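Local coordinates for invasion-associated protein (Mycobacterium tuberculosis, PDB 4LJ1) that probably binds peptidoglycan through a non-catalytic NlpC/p60 domain and so may help to stabilise the mycobacterial cell wall, at residues A[9-14]-A[53-58]; A[77-82]-A[122-127]; A[19-24]-A[44-49]; A[100-105]-A[114-119]; A[84-89]-A[128-133]. All blocks are in the same frame, centred on the assembly; numbering follows the deposited sequence. Where two conformers were deposited one is given.

Overall arrangement
Interaction 5, 8 Å from the centre of the chain, joins strand 128-130 to strand 87-90, the edge of a four-stranded antiparallel sheet. Interaction 4 ties two further strands of that sheet together and meets interaction 5 through backbone bonds between Tyr101 and both Gly85 and Asp86. Interaction 2 continues interaction 5 outward, their centres 10 Å apart, with Thr125 bonded to Phe89 and Val77 to Leu128. On the helical side, interaction 1 packs two helices and reaches interaction 5 through the Tyr56 hydroxyl and Gly85 O. Interaction 3 lies on the opposite side from interaction 2, centres 24 Å apart, and leads into helix 48-57, which it shares with interaction 1.

Interaction 1: residues A[9-14]-A[53-58]; sequences DVVIAR and QYAYAG
Tyr54 meets Arg14 twice, once with its backbone and once with its ring. Its carbonyl O accepts both Arg14 NE at 3.0 Å and Arg14 NH2 at 2.9 Å, a side-on grip on one oxygen that lies almost exactly in the guanidinium plane. The Tyr54 ring then covers one face of that guanidinium in a cation-pi stack, Arg14 CZ standing 4.3 Å from the ring centroid with the planes 30° apart. Two bonds and a stack fix the rotation of the arginine head. Ala55 marks the close approach of the helices: Ala55 CB rests 3.6 Å from Val11 O. Tyr56 turns its ring under Val11, whose CG1, anti to the backbone N (chi1 169°), sits over the ring centre, 3.7 Å from the centroid, as a CH-pi contact; the Tyr56 hydroxyl is bonded to Gly85 O. Ala57 adds CB at 3.8 Å from Arg14 NH2. Gly58 lies against the guanidinium face turned from Tyr54, and its CA comes 3.4 Å from Arg14 CD. The segments' axes pass 7.6 Å apart at 144°, an antiparallel helix pair in which helix 5-16 packs on helix 48-57, the central helix of the papain-like NlpC/p60 fold.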
# COMPACT_ATOMS: atom_id res chain seq x y z
N ASP A 9 -3.05 -8.04 -10.92
CA ASP A 9 -1.98 -7.64 -11.83
C ASP A 9 -2.15 -6.18 -12.29
O ASP A 9 -1.16 -5.46 -12.45
CB ASP A 9 -1.86 -8.59 -13.02
CG ASP A 9 -1.30 -9.98 -12.65
OD1 ASP A 9 -0.61 -10.12 -11.60
OD2 ASP A 9 -1.54 -10.93 -13.42
N VAL A 10 -3.38 -5.74 -12.50
CA VAL A 10 -3.65 -4.34 -12.84
C VAL A 10 -3.23 -3.42 -11.69
O VAL A 10 -2.59 -2.40 -11.90
CB VAL A 10 -5.15 -4.11 -13.21
CG1 VAL A 10 -5.48 -2.63 -13.29
CG2 VAL A 10 -5.51 -4.84 -14.51
N VAL A 11 -3.62 -3.77 -10.48
CA VAL A 11 -3.28 -2.98 -9.30
C VAL A 11 -1.77 -2.87 -9.14
O VAL A 11 -1.20 -1.79 -8.91
CB VAL A 11 -3.94 -3.61 -8.07
CG1 VAL A 11 -3.42 -2.99 -6.78
CG2 VAL A 11 -5.45 -3.46 -8.16
N ILE A 12 -1.09 -4.00 -9.28
CA ILE A 12 0.35 -4.00 -9.16
C ILE A 12 1.02 -3.18 -10.25
O ILE A 12 1.96 -2.42 -9.98
CB ILE A 12 0.91 -5.45 -9.09
CG1 ILE A 12 0.58 -6.08 -7.73
CG2 ILE A 12 2.43 -5.45 -9.31
CD1 ILE A 12 0.84 -7.57 -7.62
N ALA A 13 0.57 -3.34 -11.49
CA ALA A 13 1.14 -2.56 -12.59
C ALA A 13 0.95 -1.06 -12.35
O ALA A 13 1.83 -0.28 -12.62
CB ALA A 13 0.51 -2.96 -13.91
N ARG A 14 -0.20 -0.66 -11.83
CA ARG A 14 -0.42 0.77 -11.51
C ARG A 14 0.57 1.25 -10.47
O ARG A 14 1.17 2.31 -10.62
CB ARG A 14 -1.82 1.00 -11.01
CG ARG A 14 -2.86 0.97 -12.11
CD ARG A 14 -4.26 0.91 -11.55
NE ARG A 14 -4.64 2.14 -10.85
CZ ARG A 14 -5.25 3.19 -11.40
NH1 ARG A 14 -5.60 3.21 -12.68
NH2 ARG A 14 -5.53 4.22 -10.65
N GLN A 53 -3.87 3.95 -2.42
CA GLN A 53 -5.17 4.37 -3.00
C GLN A 53 -5.11 4.41 -4.52
O GLN A 53 -6.02 3.93 -5.19
CB GLN A 53 -5.60 5.74 -2.49
CG GLN A 53 -6.08 5.79 -1.05
CD GLN A 53 -6.62 7.16 -0.69
OE1 GLN A 53 -6.18 8.17 -1.23
NE2 GLN A 53 -7.63 7.21 0.19
N TYR A 54 -4.03 4.97 -5.05
CA TYR A 54 -3.89 5.04 -6.50
C TYR A 54 -3.89 3.63 -7.11
O TYR A 54 -4.60 3.34 -8.08
CB TYR A 54 -2.58 5.77 -6.88
CG TYR A 54 -2.35 5.80 -8.37
CD1 TYR A 54 -3.17 6.56 -9.20
CD2 TYR A 54 -1.38 4.99 -8.98
CE1 TYR A 54 -3.00 6.56 -10.57
CE2 TYR A 54 -1.21 4.96 -10.36
CZ TYR A 54 -2.02 5.76 -11.15
OH TYR A 54 -1.89 5.76 -12.52
N ALA A 55 -3.09 2.74 -6.54
CA ALA A 55 -2.97 1.40 -7.09
C ALA A 55 -4.33 0.69 -7.07
O ALA A 55 -4.78 0.16 -8.11
CB ALA A 55 -1.91 0.58 -6.33
N TYR A 56 -4.99 0.68 -5.92
CA TYR A 56 -6.23 -0.08 -5.76
C TYR A 56 -7.43 0.54 -6.47
O TYR A 56 -8.42 -0.16 -6.70
CB TYR A 56 -6.52 -0.43 -4.28
CG TYR A 56 -6.05 -1.85 -3.99
CD1 TYR A 56 -6.76 -2.92 -4.55
CD2 TYR A 56 -4.90 -2.14 -3.25
CE1 TYR A 56 -6.33 -4.23 -4.37
CE2 TYR A 56 -4.47 -3.46 -3.07
CZ TYR A 56 -5.20 -4.50 -3.63
OH TYR A 56 -4.78 -5.81 -3.48
N ALA A 57 -7.37 1.82 -6.88
CA ALA A 57 -8.41 2.37 -7.74
C ALA A 57 -8.46 1.58 -9.06
O ALA A 57 -9.50 1.56 -9.71
CB ALA A 57 -8.16 3.85 -7.98
N GLY A 58 -7.39 0.89 -9.44
CA GLY A 58 -7.41 0.02 -10.63
C GLY A 58 -8.39 -1.13 -10.54
O GLY A 58 -8.82 -1.68 -11.57

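Interaction 2: residues A[77-82]-A[122-127]; sequences VLPQQA and NGMTPY
Leu78 and Tyr127 lie side by side and point the same way, each with CG anti to its own carbonyl carbon (chi1 -69° in both). Leu78 leaves its backbone heading away from the other segment, and it is the far end of the side chain, CD2, that reaches Tyr127 CE1 at 3.5 Å, meeting the ring obliquely. The root of the same ring is held on another side by main chain: Val77 O lies at the ring edge, near its plane, 3.8 Å from Tyr127 CD1. That oxygen also receives a CA-H...O contact from Tyr127 CA at 3.5 Å, where the two backbones come close, beside the base of the tyrosine.

Pro79 makes a second, thinner zone. Its CD approaches Pro126 O to 3.4 Å, so one proline ring rests against the carbonyl of the other rather than ring on ring. Met124 stretches across from the far end, both of its first two torsions anti, and brings CE to 4.3 Å from Pro79 CG, a light tip contact. Pro79 opens a short 3-10 segment, 79-81, tied by Gln81 N to Leu78 O at 2.9 Å. Between the two segments themselves there are apolar and CA-H...O contacts but no conventional hydrogen bonds.

The Tyr127 hydroxyl bonds to the terminal carboxylate of Ala147, and its ring also touches Tyr71 of helix 67-73. Both loops are anchored at their strand ends: Val77 pairs with Leu128 of strand 128-130, while Thr125 bonds to Phe89 of strand 87-90, against which Met124 also packs through Ile88 and Tyr90.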
# COMPACT_ATOMS: atom_id res chain seq x y z
N VAL A 77 -4.79 -11.57 7.11
CA VAL A 77 -4.07 -12.70 6.51
C VAL A 77 -2.75 -12.89 7.29
O VAL A 77 -1.97 -11.94 7.45
CB VAL A 77 -3.66 -12.29 5.05
CG1 VAL A 77 -2.69 -13.29 4.40
CG2 VAL A 77 -4.91 -12.06 4.20
N LEU A 78 -2.45 -14.09 7.75
CA LEU A 78 -1.16 -14.38 8.35
C LEU A 78 -0.05 -14.36 7.31
O LEU A 78 -0.29 -14.72 6.16
CB LEU A 78 -1.19 -15.75 9.07
CG LEU A 78 -2.06 -15.78 10.33
CD1 LEU A 78 -2.49 -17.21 10.66
CD2 LEU A 78 -1.33 -15.12 11.49
N PRO A 79 1.17 -13.97 7.69
CA PRO A 79 2.26 -13.90 6.70
C PRO A 79 2.50 -15.18 5.90
O PRO A 79 2.82 -15.11 4.72
CB PRO A 79 3.47 -13.52 7.55
CG PRO A 79 2.88 -12.71 8.67
CD PRO A 79 1.56 -13.38 8.98
N GLN A 80 2.33 -16.34 6.52
CA GLN A 80 2.55 -17.59 5.80
C GLN A 80 1.52 -17.89 4.71
O GLN A 80 1.69 -18.81 3.92
CB GLN A 80 2.62 -18.75 6.79
CG GLN A 80 3.94 -18.83 7.55
CD GLN A 80 5.05 -19.44 6.71
OE1 GLN A 80 4.99 -20.62 6.32
NE2 GLN A 80 6.07 -18.65 6.42
N GLN A 81 0.46 -17.08 4.69
CA GLN A 81 -0.64 -17.20 3.75
C GLN A 81 -0.66 -16.00 2.78
O GLN A 81 -1.59 -15.85 1.98
CB GLN A 81 -1.96 -17.29 4.52
CG GLN A 81 -2.07 -18.55 5.37
CD GLN A 81 -3.05 -18.42 6.53
OE1 GLN A 81 -3.08 -19.27 7.43
NE2 GLN A 81 -3.87 -17.37 6.50
N ALA A 82 0.37 -15.16 2.80
CA ALA A 82 0.42 -13.93 1.98
C ALA A 82 0.38 -14.23 0.50
O ALA A 82 0.93 -15.23 0.04
CB ALA A 82 1.68 -13.14 2.31
N ASN A 122 10.89 -5.69 10.74
CA ASN A 122 11.02 -4.75 11.85
C ASN A 122 9.85 -3.78 11.88
O ASN A 122 9.67 -3.00 10.95
CB ASN A 122 12.31 -3.95 11.80
CG ASN A 122 12.45 -3.00 12.98
OD1 ASN A 122 12.42 -3.44 14.12
ND2 ASN A 122 12.61 -1.70 12.72
N GLY A 123 9.06 -3.84 12.96
CA GLY A 123 7.91 -2.98 13.14
C GLY A 123 6.68 -3.42 12.37
O GLY A 123 5.64 -2.75 12.44
N MET A 124 6.75 -4.54 11.65
CA MET A 124 5.64 -4.99 10.82
C MET A 124 4.48 -5.44 11.69
O MET A 124 4.66 -6.14 12.70
CB MET A 124 6.12 -6.11 9.90
CG MET A 124 5.09 -6.56 8.88
SD MET A 124 5.74 -7.83 7.80
CE MET A 124 4.27 -8.83 7.61
N THR A 125 3.29 -5.05 11.30
CA THR A 125 2.07 -5.44 11.96
C THR A 125 1.86 -6.95 11.72
O THR A 125 2.23 -7.44 10.66
CB THR A 125 0.94 -4.56 11.39
OG1 THR A 125 1.33 -3.17 11.31
CG2 THR A 125 -0.32 -4.69 12.17
N PRO A 126 1.31 -7.71 12.69
CA PRO A 126 1.30 -9.18 12.57
C PRO A 126 0.46 -9.80 11.46
O PRO A 126 0.61 -10.98 11.18
CB PRO A 126 0.77 -9.65 13.93
CG PRO A 126 0.55 -8.47 14.76
CD PRO A 126 1.04 -7.25 14.07
N TYR A 127 -0.49 -9.05 10.92
CA TYR A 127 -1.32 -9.51 9.82
C TYR A 127 -1.13 -8.60 8.62
O TYR A 127 -0.93 -7.38 8.77
CB TYR A 127 -2.78 -9.45 10.22
CG TYR A 127 -3.22 -10.43 11.26
CD1 TYR A 127 -3.42 -11.77 10.93
CD2 TYR A 127 -3.47 -10.04 12.56
CE1 TYR A 127 -3.88 -12.68 11.86
CE2 TYR A 127 -3.93 -10.95 13.50
CZ TYR A 127 -4.09 -12.28 13.13
OH TYR A 127 -4.52 -13.18 14.06

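Interaction 3: residues A[19-24]-A[44-49]; sequences RGVPFS and VGFDAS
Pro22 O presses on the backbone of Gly45 and Phe46, and this is where the contact is tightest. It accepts Phe46 N at 3.1 Å, with an N-H...O angle of 159° and the donor in the carbonyl plane, while Gly45 CA lies just as near, 3.1 Å from Pro22 O, in a CA-H...O contact. With hydrogen in place of a side chain, Gly45 admits this approach. Two residues on, Ser24 N bonds to Phe46 O at 3.0 Å, coming from above the carbonyl plane, and Phe23 CA reaches Phe46 O at 3.2 Å. These bonds make a single bridge between Phe23 and Phe46. Val21 CG1 closes the buried flank, 3.7 Å from Phe46 CD2.

The solvent side is looser. Phe23 is exposed; with CG anti to the backbone N (chi1 176°), its ring swings back across Asp47, touching Asp47 CB through CE1 at 3.9 Å. The Pro22 ring merely brushes Val44 O.

Asp47 leads away to its own task, the N-cap of helix 48-57, where OD1 takes Gly50 N and a salt bridge from Arg65. Cation and helix N terminus together would probably stabilise a charged carboxylate, while across the segments the cohesion comes mainly from peptide groups.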
# COMPACT_ATOMS: atom_id res chain seq x y z
N ARG A 19 7.09 4.09 -9.80
CA ARG A 19 8.44 4.00 -9.26
C ARG A 19 9.22 5.27 -9.57
O ARG A 19 9.16 5.79 -10.69
CB ARG A 19 9.18 2.80 -9.83
CG ARG A 19 8.77 1.49 -9.17
CD ARG A 19 9.39 0.29 -9.83
NE ARG A 19 8.74 -0.01 -11.11
CZ ARG A 19 9.09 -1.03 -11.87
NH1 ARG A 19 8.45 -1.27 -13.01
NH2 ARG A 19 10.07 -1.85 -11.51
N GLY A 20 9.93 5.78 -8.57
CA GLY A 20 10.74 6.97 -8.69
C GLY A 20 10.00 8.26 -8.37
O GLY A 20 10.65 9.29 -8.27
N VAL A 21 8.68 8.24 -8.25
CA VAL A 21 7.95 9.44 -7.86
C VAL A 21 8.34 9.80 -6.43
O VAL A 21 8.39 8.92 -5.58
CB VAL A 21 6.43 9.24 -8.01
CG1 VAL A 21 5.66 10.38 -7.36
CG2 VAL A 21 6.03 9.08 -9.48
N PRO A 22 8.65 11.08 -6.15
CA PRO A 22 9.08 11.43 -4.78
C PRO A 22 8.02 11.28 -3.71
O PRO A 22 6.83 11.42 -3.96
CB PRO A 22 9.50 12.91 -4.90
CG PRO A 22 9.52 13.23 -6.32
CD PRO A 22 8.75 12.22 -7.08
N PHE A 23 8.50 11.06 -2.49
CA PHE A 23 7.67 11.24 -1.32
C PHE A 23 7.16 12.69 -1.25
O PHE A 23 7.92 13.64 -1.47
CB PHE A 23 8.47 10.93 -0.05
CG PHE A 23 7.70 11.19 1.21
CD1 PHE A 23 6.72 10.31 1.64
CD2 PHE A 23 7.85 12.38 1.91
CE1 PHE A 23 5.96 10.58 2.79
CE2 PHE A 23 7.10 12.64 3.04
CZ PHE A 23 6.15 11.75 3.46
N SER A 24 5.91 12.84 -0.87
CA SER A 24 5.35 14.14 -0.55
C SER A 24 4.33 13.93 0.56
O SER A 24 3.39 13.16 0.42
CB SER A 24 4.67 14.77 -1.78
OG SER A 24 4.24 16.08 -1.44
N VAL A 44 5.27 17.38 -6.04
CA VAL A 44 4.30 16.47 -6.63
C VAL A 44 4.75 15.03 -6.33
O VAL A 44 5.77 14.58 -6.83
CB VAL A 44 4.15 16.71 -8.16
CG1 VAL A 44 3.13 15.75 -8.75
CG2 VAL A 44 3.78 18.15 -8.46
N GLY A 45 3.98 14.31 -5.55
CA GLY A 45 4.38 12.99 -5.16
C GLY A 45 3.30 12.22 -4.43
O GLY A 45 2.10 12.47 -4.55
N PHE A 46 3.77 11.23 -3.66
CA PHE A 46 2.90 10.33 -2.87
C PHE A 46 3.39 10.21 -1.44
O PHE A 46 4.59 10.21 -1.21
CB PHE A 46 2.95 8.90 -3.43
CG PHE A 46 2.16 8.67 -4.71
CD1 PHE A 46 0.77 8.61 -4.69
CD2 PHE A 46 2.82 8.44 -5.90
CE1 PHE A 46 0.07 8.36 -5.84
CE2 PHE A 46 2.10 8.18 -7.04
CZ PHE A 46 0.73 8.13 -7.01
N ASP A 47 2.44 10.02 -0.53
CA ASP A 47 2.75 9.32 0.70
C ASP A 47 2.29 7.86 0.57
O ASP A 47 1.76 7.45 -0.46
CB ASP A 47 2.21 10.03 1.94
CG ASP A 47 0.71 10.05 2.05
OD1 ASP A 47 -0.01 9.50 1.19
OD2 ASP A 47 0.23 10.70 3.01
N ALA A 48 2.55 7.04 1.59
CA ALA A 48 2.29 5.60 1.47
C ALA A 48 0.81 5.34 1.17
O ALA A 48 0.46 4.56 0.29
CB ALA A 48 2.70 4.88 2.75
N SER A 49 -0.07 6.02 1.90
CA SER A 49 -1.51 5.88 1.72
C SER A 49 -1.97 6.28 0.33
O SER A 49 -2.82 5.64 -0.30
CB SER A 49 -2.23 6.72 2.79
OG SER A 49 -2.14 5.99 4.01

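Interaction 4: residues A[100-105]-A[114-119]; sequences LYLGKG and VQVSPV
With CG anti to the backbone N (chi1 -172°), Tyr101 swings its ring beside Val119, and Val119, whose CG2 is anti to the carbonyl carbon, sets that methyl 3.8 Å from Tyr101 CE1. The two side chains run at about a right angle. The ring also lies over its own chain, with Gly103 N 3.5 Å above the ring plane at its centre, and its hydroxyl accepts Gly105 N at 3.0 Å. This folds the turn of Gly103, Lys104 and Gly105, all with positive phi, back onto the tyrosine.

The turn in turn presents Gly105 O to the other segment. Val119 N donates to it at 2.9 Å along a nearly straight N-H line (170°), though from above the carbonyl plane. Pro118 CA adds a CA-H...O contact to Gly105 O at 3.4 Å. Further back, Leu102 CD1 meets both branches of Val116, with CG1 and CG2 each 3.9 Å away.

Leu102 and Val116 belong to strands 97-103 and 114-118, which are not neighbours: strand 106-110 runs between them, and Val116 also rests on its Leu108. Val119, just past strand 114-118, further reaches Ile88 of strand 87-90, the strand at the other border of this four-stranded antiparallel sheet.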
# COMPACT_ATOMS: atom_id res chain seq x y z
N LEU A 100 2.57 -2.32 -0.45
CA LEU A 100 1.89 -3.29 -1.30
C LEU A 100 2.79 -4.51 -1.49
O LEU A 100 3.90 -4.41 -2.02
CB LEU A 100 1.59 -2.65 -2.66
CG LEU A 100 0.84 -3.49 -3.70
CD1 LEU A 100 -0.56 -3.86 -3.21
CD2 LEU A 100 0.78 -2.78 -5.03
N TYR A 101 2.33 -5.70 -1.06
CA TYR A 101 3.12 -6.90 -1.25
C TYR A 101 3.11 -7.33 -2.71
O TYR A 101 2.05 -7.40 -3.32
CB TYR A 101 2.60 -8.04 -0.36
CG TYR A 101 3.49 -9.27 -0.35
CD1 TYR A 101 4.87 -9.15 -0.21
CD2 TYR A 101 2.98 -10.55 -0.49
CE1 TYR A 101 5.69 -10.25 -0.22
CE2 TYR A 101 3.81 -11.66 -0.47
CZ TYR A 101 5.18 -11.51 -0.35
OH TYR A 101 6.05 -12.59 -0.36
N LEU A 102 4.29 -7.63 -3.24
CA LEU A 102 4.44 -7.99 -4.65
C LEU A 102 4.67 -9.48 -4.87
O LEU A 102 4.76 -9.91 -6.02
CB LEU A 102 5.61 -7.23 -5.26
CG LEU A 102 5.54 -5.71 -5.21
CD1 LEU A 102 6.83 -5.07 -5.66
CD2 LEU A 102 4.36 -5.19 -6.04
N GLY A 103 4.73 -10.24 -3.79
CA GLY A 103 5.15 -11.62 -3.84
C GLY A 103 6.66 -11.75 -3.79
O GLY A 103 7.40 -10.77 -3.96
N LYS A 104 7.13 -12.98 -3.56
CA LYS A 104 8.56 -13.29 -3.57
C LYS A 104 9.40 -12.40 -2.63
O LYS A 104 10.55 -12.07 -2.89
CB LYS A 104 9.10 -13.24 -5.00
CG LYS A 104 8.49 -14.29 -5.93
CD LYS A 104 9.04 -14.18 -7.35
CE LYS A 104 8.84 -15.45 -8.15
NZ LYS A 104 7.46 -16.01 -8.00
N GLY A 105 8.80 -12.02 -1.50
CA GLY A 105 9.52 -11.30 -0.47
C GLY A 105 9.78 -9.83 -0.77
O GLY A 105 10.63 -9.22 -0.11
N VAL A 114 8.92 6.35 -4.44
CA VAL A 114 8.23 5.10 -4.61
C VAL A 114 9.23 4.06 -5.14
O VAL A 114 9.97 4.32 -6.11
CB VAL A 114 7.09 5.25 -5.66
CG1 VAL A 114 6.44 3.89 -5.93
CG2 VAL A 114 6.03 6.26 -5.18
N GLN A 115 9.31 2.91 -4.49
CA GLN A 115 10.37 1.94 -4.79
C GLN A 115 10.01 0.55 -4.36
O GLN A 115 9.24 0.36 -3.43
CB GLN A 115 11.68 2.36 -4.13
CG GLN A 115 11.60 2.31 -2.61
CD GLN A 115 12.67 3.12 -1.92
OE1 GLN A 115 13.44 3.84 -2.55
NE2 GLN A 115 12.73 2.99 -0.61
N VAL A 116 10.59 -0.45 -5.05
CA VAL A 116 10.50 -1.84 -4.65
C VAL A 116 11.64 -2.12 -3.68
O VAL A 116 12.78 -1.73 -3.91
CB VAL A 116 10.59 -2.77 -5.87
CG1 VAL A 116 10.63 -4.23 -5.44
CG2 VAL A 116 9.45 -2.51 -6.86
N SER A 117 11.33 -2.81 -2.59
CA SER A 117 12.31 -3.14 -1.54
C SER A 117 11.97 -4.51 -0.96
O SER A 117 10.81 -4.87 -0.92
CB SER A 117 12.19 -2.18 -0.36
OG SER A 117 12.25 -0.83 -0.72
N PRO A 118 12.94 -5.25 -0.42
CA PRO A 118 12.58 -6.47 0.29
C PRO A 118 11.69 -6.15 1.49
O PRO A 118 11.86 -5.12 2.14
CB PRO A 118 13.95 -7.01 0.74
CG PRO A 118 14.91 -6.48 -0.25
CD PRO A 118 14.39 -5.13 -0.62
N VAL A 119 10.75 -7.03 1.78
CA VAL A 119 9.91 -6.86 2.95
C VAL A 119 10.79 -6.82 4.21
O VAL A 119 11.75 -7.61 4.34
CB VAL A 119 8.90 -8.01 3.08
CG1 VAL A 119 8.12 -7.92 4.38
CG2 VAL A 119 7.97 -8.03 1.87

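Interaction 5: residues A[84-89]-A[128-133]; sequences KGDLIF and LVRVLG
Asp86 OD2 is gripped by two donors: Arg130 NH2, 2.9 Å away across the contact, and the backbone N of Arg83. The other oxygen, Asp86 OD1, takes Arg130 NE at 2.9 Å, almost straight at 174°. Both oxygens use their syn lone pairs and the carboxylate and guanidinium planes are only 18° apart, giving a side-on, bidentate salt bridge with one nitrogen to each oxygen. A bend at chi3 (-54°) turns the Arg130 head back toward the aspartate. Arg130 NH2 also donates to Gln81 O, and these bonds hold the guanidinium flat beside the carboxylate, an arrangement that would probably keep Asp86 ionised.

Beneath this ion pair the backbones join as an antiparallel hydrogen-bonded pair, Leu87 with Val129: Leu87 N reaches Val129 O at 2.8 Å and Val129 N returns to Leu87 O at 2.9 Å. Strand 128-130 thereby borders strand 87-90, the outermost strand of the four-stranded antiparallel sheet of this NlpC/p60 fold, and it carries strand 75-77 by its own pairing, Leu128 with Val77.

Side chains pack on both sides of the bridge. Ile88 and Leu128 run side by side, Ile88 CG1 lying 3.6 Å from Leu128 CD2, and Leu128 CD2 also touches Asp86 CB. Phe89 CE1 meets Val129 CG2 at 3.5 Å, obliquely to the ring, while that ring also stands edge-to-face with Tyr71. Past the paired residues, Val131 points toward segment 84-89 and sets CG2 3.7 Å from Leu87 CD1; Tyr56 of helix 48-57 touches both Val131 and Leu87.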
# COMPACT_ATOMS: atom_id res chain seq x y z
N LYS A 84 0.59 -11.95 -3.46
CA LYS A 84 0.78 -10.68 -4.10
C LYS A 84 -0.54 -9.90 -4.16
O LYS A 84 -1.62 -10.46 -4.36
CB LYS A 84 1.46 -10.80 -5.46
CG LYS A 84 0.70 -11.49 -6.57
CD LYS A 84 1.51 -11.37 -7.87
CE LYS A 84 1.19 -12.42 -8.91
NZ LYS A 84 2.05 -12.25 -10.11
N GLY A 85 -0.44 -8.59 -3.91
CA GLY A 85 -1.59 -7.71 -3.81
C GLY A 85 -2.04 -7.47 -2.38
O GLY A 85 -2.74 -6.49 -2.12
N ASP A 86 -1.67 -8.33 -1.45
CA ASP A 86 -2.01 -8.09 -0.05
C ASP A 86 -1.26 -6.83 0.42
O ASP A 86 -0.21 -6.50 -0.10
CB ASP A 86 -1.60 -9.28 0.81
CG ASP A 86 -2.44 -10.53 0.60
OD1 ASP A 86 -3.53 -10.45 -0.04
OD2 ASP A 86 -2.05 -11.59 1.12
N LEU A 87 -1.82 -6.18 1.42
CA LEU A 87 -1.21 -4.99 2.03
C LEU A 87 -0.44 -5.37 3.29
O LEU A 87 -0.94 -6.13 4.14
CB LEU A 87 -2.31 -4.00 2.38
CG LEU A 87 -3.13 -3.44 1.21
CD1 LEU A 87 -4.21 -2.51 1.75
CD2 LEU A 87 -2.22 -2.72 0.22
N ILE A 88 0.77 -4.85 3.39
CA ILE A 88 1.65 -4.97 4.55
C ILE A 88 1.55 -3.68 5.35
O ILE A 88 1.52 -2.59 4.76
CB ILE A 88 3.10 -5.20 4.07
CG1 ILE A 88 3.24 -6.56 3.40
CG2 ILE A 88 4.09 -5.07 5.24
CD1 ILE A 88 4.50 -6.70 2.57
N PHE A 89 1.53 -3.79 6.66
CA PHE A 89 1.45 -2.63 7.54
C PHE A 89 2.60 -2.58 8.51
O PHE A 89 3.21 -3.61 8.86
CB PHE A 89 0.13 -2.62 8.30
CG PHE A 89 -1.07 -2.49 7.42
CD1 PHE A 89 -1.61 -3.59 6.79
CD2 PHE A 89 -1.64 -1.26 7.20
CE1 PHE A 89 -2.71 -3.46 5.95
CE2 PHE A 89 -2.74 -1.12 6.37
CZ PHE A 89 -3.27 -2.23 5.73
N LEU A 128 -1.22 -9.18 7.42
CA LEU A 128 -1.45 -8.45 6.18
C LEU A 128 -2.96 -8.29 6.00
O LEU A 128 -3.76 -8.94 6.70
CB LEU A 128 -0.84 -9.18 4.99
CG LEU A 128 0.70 -9.27 4.88
CD1 LEU A 128 1.24 -10.34 5.82
CD2 LEU A 128 1.14 -9.52 3.44
N VAL A 129 -3.35 -7.46 5.03
CA VAL A 129 -4.76 -7.34 4.67
C VAL A 129 -4.95 -7.77 3.23
O VAL A 129 -4.22 -7.35 2.34
CB VAL A 129 -5.28 -5.90 4.84
CG1 VAL A 129 -6.58 -5.66 4.06
CG2 VAL A 129 -5.43 -5.60 6.32
N ARG A 130 -5.96 -8.60 3.00
CA ARG A 130 -6.39 -8.96 1.67
C ARG A 130 -7.59 -8.12 1.27
O ARG A 130 -8.64 -8.19 1.89
CB ARG A 130 -6.75 -10.43 1.57
CG ARG A 130 -7.07 -10.84 0.13
CD ARG A 130 -6.76 -12.28 -0.16
NE ARG A 130 -5.40 -12.60 0.19
CZ ARG A 130 -5.00 -13.76 0.66
NH1 ARG A 130 -5.85 -14.79 0.78
NH2 ARG A 130 -3.73 -13.91 0.97
N VAL A 131 -7.43 -7.34 0.22
CA VAL A 131 -8.42 -6.41 -0.22
C VAL A 131 -9.43 -7.07 -1.16
O VAL A 131 -10.63 -6.87 -1.03
CB VAL A 131 -7.71 -5.24 -0.94
CG1 VAL A 131 -8.71 -4.24 -1.48
CG2 VAL A 131 -6.73 -4.57 0.01
N LEU A 132 -8.93 -7.88 -2.08
CA LEU A 132 -9.79 -8.46 -3.11
C LEU A 132 -10.39 -9.78 -2.67
O LEU A 132 -9.72 -10.61 -2.06
CB LEU A 132 -9.00 -8.65 -4.40
CG LEU A 132 -8.57 -7.32 -5.01
CD1 LEU A 132 -7.61 -7.53 -6.18
CD2 LEU A 132 -9.77 -6.51 -5.44
N GLY A 133 -11.67 -9.96 -2.99
CA GLY A 133 -12.40 -11.18 -2.68
C GLY A 133 -13.06 -11.08 -1.32
O GLY A 133 -14.21 -11.49 -1.17